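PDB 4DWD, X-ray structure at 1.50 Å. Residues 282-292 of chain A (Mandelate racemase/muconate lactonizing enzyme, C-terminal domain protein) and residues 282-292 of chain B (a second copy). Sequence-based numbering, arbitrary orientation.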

# COMPACT_ATOMS: atom_id res chain seq x y z
N MSE A 282 15.40 -7.86 -26.39
CA MSE A 282 14.09 -8.47 -26.69
C MSE A 282 13.36 -8.86 -25.42
O MSE A 282 12.14 -8.72 -25.34
N GLN A 283 14.08 -9.33 -24.41
CA GLN A 283 13.47 -9.65 -23.12
C GLN A 283 12.95 -8.38 -22.44
O GLN A 283 11.84 -8.37 -21.86
N CYS A 284 13.73 -7.31 -22.53
CA CYS A 284 13.29 -6.03 -21.98
C CYS A 284 12.04 -5.52 -22.68
O CYS A 284 11.15 -4.97 -22.02
N ALA A 285 11.96 -5.69 -24.00
CA ALA A 285 10.76 -5.28 -24.74
C ALA A 285 9.55 -6.07 -24.26
O ALA A 285 8.47 -5.50 -24.05
N ALA A 286 9.74 -7.37 -24.04
CA ALA A 286 8.67 -8.22 -23.52
C ALA A 286 8.20 -7.74 -22.15
O ALA A 286 6.98 -7.65 -21.90
N LEU A 287 9.15 -7.42 -21.27
CA LEU A 287 8.81 -6.88 -19.96
C LEU A 287 8.01 -5.58 -20.08
O LEU A 287 7.00 -5.40 -19.37
N ALA A 288 8.44 -4.70 -20.97
CA ALA A 288 7.73 -3.43 -21.15
C ALA A 288 6.31 -3.67 -21.65
O ALA A 288 5.36 -3.01 -21.18
N HIS A 289 6.15 -4.60 -22.59
CA HIS A 289 4.82 -4.94 -23.10
C HIS A 289 3.94 -5.56 -22.04
O HIS A 289 2.72 -5.32 -22.01
N ALA A 290 4.53 -6.35 -21.15
CA ALA A 290 3.77 -6.95 -20.05
C ALA A 290 3.19 -5.89 -19.12
O ALA A 290 2.12 -6.10 -18.56
N HIS A 291 3.91 -4.78 -18.96
CA HIS A 291 3.55 -3.74 -17.98
C HIS A 291 2.92 -2.51 -18.57
O HIS A 291 2.56 -1.59 -17.83
N GLY A 292 2.77 -2.46 -19.89
CA GLY A 292 2.16 -1.29 -20.54
C GLY A 292 3.02 -0.03 -20.51
O GLY A 292 2.51 1.08 -20.35
N MSE B 282 8.35 -18.00 -24.51
CA MSE B 282 9.66 -17.40 -24.23
C MSE B 282 9.51 -16.04 -23.58
O MSE B 282 10.26 -15.69 -22.68
N GLN B 283 8.52 -15.25 -24.03
CA GLN B 283 8.24 -13.96 -23.38
C GLN B 283 7.77 -14.15 -21.95
O GLN B 283 8.15 -13.38 -21.07
N CYS B 284 6.92 -15.15 -21.72
CA CYS B 284 6.47 -15.43 -20.37
C CYS B 284 7.62 -15.85 -19.46
O CYS B 284 7.67 -15.45 -18.28
N ALA B 285 8.55 -16.64 -20.00
CA ALA B 285 9.73 -17.03 -19.24
C ALA B 285 10.55 -15.81 -18.83
O ALA B 285 10.99 -15.71 -17.69
N ALA B 286 10.69 -14.86 -19.75
CA ALA B 286 11.42 -13.62 -19.46
C ALA B 286 10.72 -12.83 -18.37
O ALA B 286 11.37 -12.30 -17.47
N LEU B 287 9.39 -12.76 -18.45
CA LEU B 287 8.63 -12.04 -17.42
C LEU B 287 8.84 -12.71 -16.06
O LEU B 287 9.02 -12.01 -15.05
N ALA B 288 8.79 -14.05 -16.02
CA ALA B 288 9.02 -14.76 -14.76
C ALA B 288 10.41 -14.47 -14.21
O ALA B 288 10.57 -14.26 -13.00
N HIS B 289 11.41 -14.46 -15.09
CA HIS B 289 12.80 -14.16 -14.67
C HIS B 289 12.94 -12.75 -14.16
O HIS B 289 13.67 -12.50 -13.20
N ALA B 290 12.24 -11.81 -14.78
CA ALA B 290 12.26 -10.42 -14.34
C ALA B 290 11.74 -10.27 -12.91
O ALA B 290 12.20 -9.41 -12.18
N HIS B 291 10.77 -11.11 -12.54
CA HIS B 291 10.08 -11.01 -11.23
C HIS B 291 10.49 -12.02 -10.19
O HIS B 291 9.97 -12.00 -9.06
N GLY B 292 11.41 -12.92 -10.53
CA GLY B 292 11.88 -13.92 -9.57
C GLY B 292 10.84 -14.98 -9.24
O GLY B 292 10.73 -15.39 -8.09

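Which side chains fill the space between the two helices? The same short set serves in both copies, because the contact is nearly symmetric. The helix axes cross at 83° and approach to 8.9 Å. Ala A286, Ala A290, Ala B286 and Ala B290 point toward the other stretch, and their short side chains suit so close an approach: the CA atoms of Leu A287 and Leu B287 lie 5.8 Å apart. His A289 and His B289 also point toward it but make no contact. Cys A284 and Cys B284 point away.

How do the leucines reach one another when their CA-to-CB bonds run sideways? Their rotamers bring the ends in. Leu A287 has chi1 179° (t) and chi2 67° (p), and Leu B287 is almost identical at 178° and 68°. In this conformation CD1 makes the closest approach, with Leu A287 CD1 3.8 Å from Leu B287 CD1. Each CD1 also rests against an alanine: Leu A287 CD1 is 3.7 Å from Ala B290 CB, and Leu B287 CD1 is 3.7 Å from Ala A290 CB. CD2 is farther off but still near the same alanine: Leu A287 CD2 is 4.3 Å from Ala B290 CB, and Leu B287 CD2 is 4.3 Å from Ala A290 CB. The result is a compact apolar cluster across the crossing.

What polar link joins the helices? His A291 NE2 and His B291 NE2 form a hydrogen bond of 2.9 Å, the one hydrogen bond between the stretches; which ring donates is not settled by the geometry. The side chains leave sideways, but chi1 of -75° (m) in His A291 and -74° (m) in His B291, with chi2 of -90° and -88°, carry the ring ends inward. The rings meet rim to rim, their planes 24° apart and their centroids 5.1 Å apart, so each nitrogen lies at the edge of the other ring, near its plane. That is where an imidazole nitrogen can donate or accept a hydrogen bond, and stacking plays no part. The leucine methyls lie beside this pair, with Leu B287 CD1 4.1 Å from His A291 NE2.

What do the glutamines contribute? Mainly their aliphatic portions. Gln A283 has chi1 -66° (m) and chi2 168° (t), and Gln B283 has -66° (m) and 164° (t). Both leave their helices sideways, and their CG atoms touch alanine methyls: Gln A283 CG lies 4.0 Å from Ala B286 CB, and Gln B283 CG lies 4.0 Å from Ala A286 CB. The amide groups extend beyond these contacts and make no hydrogen bond to the other stretch.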

# COMPACT_ATOMS: atom_id res chain seq x y z
CB MSE A 282 14.23 -9.68 -27.63
CG MSE A 282 14.75 -9.28 -29.03
SE MSE A 282 13.51 -8.16 -30.08
CE MSE A 282 12.14 -9.52 -30.39
CB GLN A 283 14.45 -10.37 -22.21
CG GLN A 283 14.83 -11.74 -22.75
CD GLN A 283 16.00 -12.36 -22.03
OE1 GLN A 283 16.66 -11.72 -21.21
NE2 GLN A 283 16.28 -13.62 -22.34
CB CYS A 284 14.41 -4.99 -22.05
SG CYS A 284 15.79 -5.32 -20.92
CB ALA A 285 10.97 -5.45 -26.25
CB ALA A 286 9.11 -9.67 -23.46
CB LEU A 287 10.08 -6.68 -19.13
CG LEU A 287 9.89 -6.09 -17.72
CD1 LEU A 287 9.14 -7.06 -16.81
CD2 LEU A 287 11.25 -5.73 -17.15
CB ALA A 288 8.49 -2.51 -22.11
CB HIS A 289 4.94 -5.85 -24.32
CG HIS A 289 3.63 -6.11 -25.04
ND1 HIS A 289 2.83 -5.11 -25.48
CD2 HIS A 289 3.02 -7.30 -25.41
CE1 HIS A 289 1.75 -5.64 -26.09
NE2 HIS A 289 1.86 -6.98 -26.04
CB ALA A 290 4.64 -7.92 -19.25
CB HIS A 291 4.78 -3.35 -17.14
CG HIS A 291 5.17 -4.38 -16.10
ND1 HIS A 291 4.67 -4.36 -14.84
CD2 HIS A 291 6.00 -5.50 -16.17
CE1 HIS A 291 5.19 -5.39 -14.14
NE2 HIS A 291 5.98 -6.10 -14.96
CB MSE B 282 10.55 -17.33 -25.47
CG MSE B 282 10.92 -18.72 -26.03
SE MSE B 282 12.14 -19.73 -24.85
CE MSE B 282 13.76 -18.70 -25.17
CB GLN B 283 7.20 -13.17 -24.17
CG GLN B 283 7.71 -12.74 -25.55
CD GLN B 283 6.61 -12.30 -26.48
OE1 GLN B 283 5.41 -12.39 -26.16
NE2 GLN B 283 6.99 -11.82 -27.66
CB CYS B 284 5.39 -16.52 -20.37
SG CYS B 284 3.81 -16.00 -21.08
CB ALA B 285 10.58 -18.02 -20.04
CB ALA B 286 11.53 -12.78 -20.72
CB LEU B 287 7.14 -12.01 -17.78
CG LEU B 287 6.21 -11.33 -16.77
CD1 LEU B 287 6.47 -9.82 -16.72
CD2 LEU B 287 4.76 -11.62 -17.13
CB ALA B 288 8.83 -16.26 -14.95
CB HIS B 289 13.77 -14.44 -15.82
CG HIS B 289 15.23 -14.41 -15.41
ND1 HIS B 289 15.70 -15.14 -14.39
CD2 HIS B 289 16.31 -13.70 -15.93
CE1 HIS B 289 17.03 -14.91 -14.25
NE2 HIS B 289 17.40 -14.03 -15.19
CB ALA B 290 11.43 -9.55 -15.28
CB HIS B 291 8.56 -11.07 -11.44
CG HIS B 291 7.97 -9.81 -12.01
ND1 HIS B 291 7.57 -8.77 -11.23
CD2 HIS B 291 7.71 -9.43 -13.33
CE1 HIS B 291 7.08 -7.79 -12.01
NE2 HIS B 291 7.18 -8.18 -13.29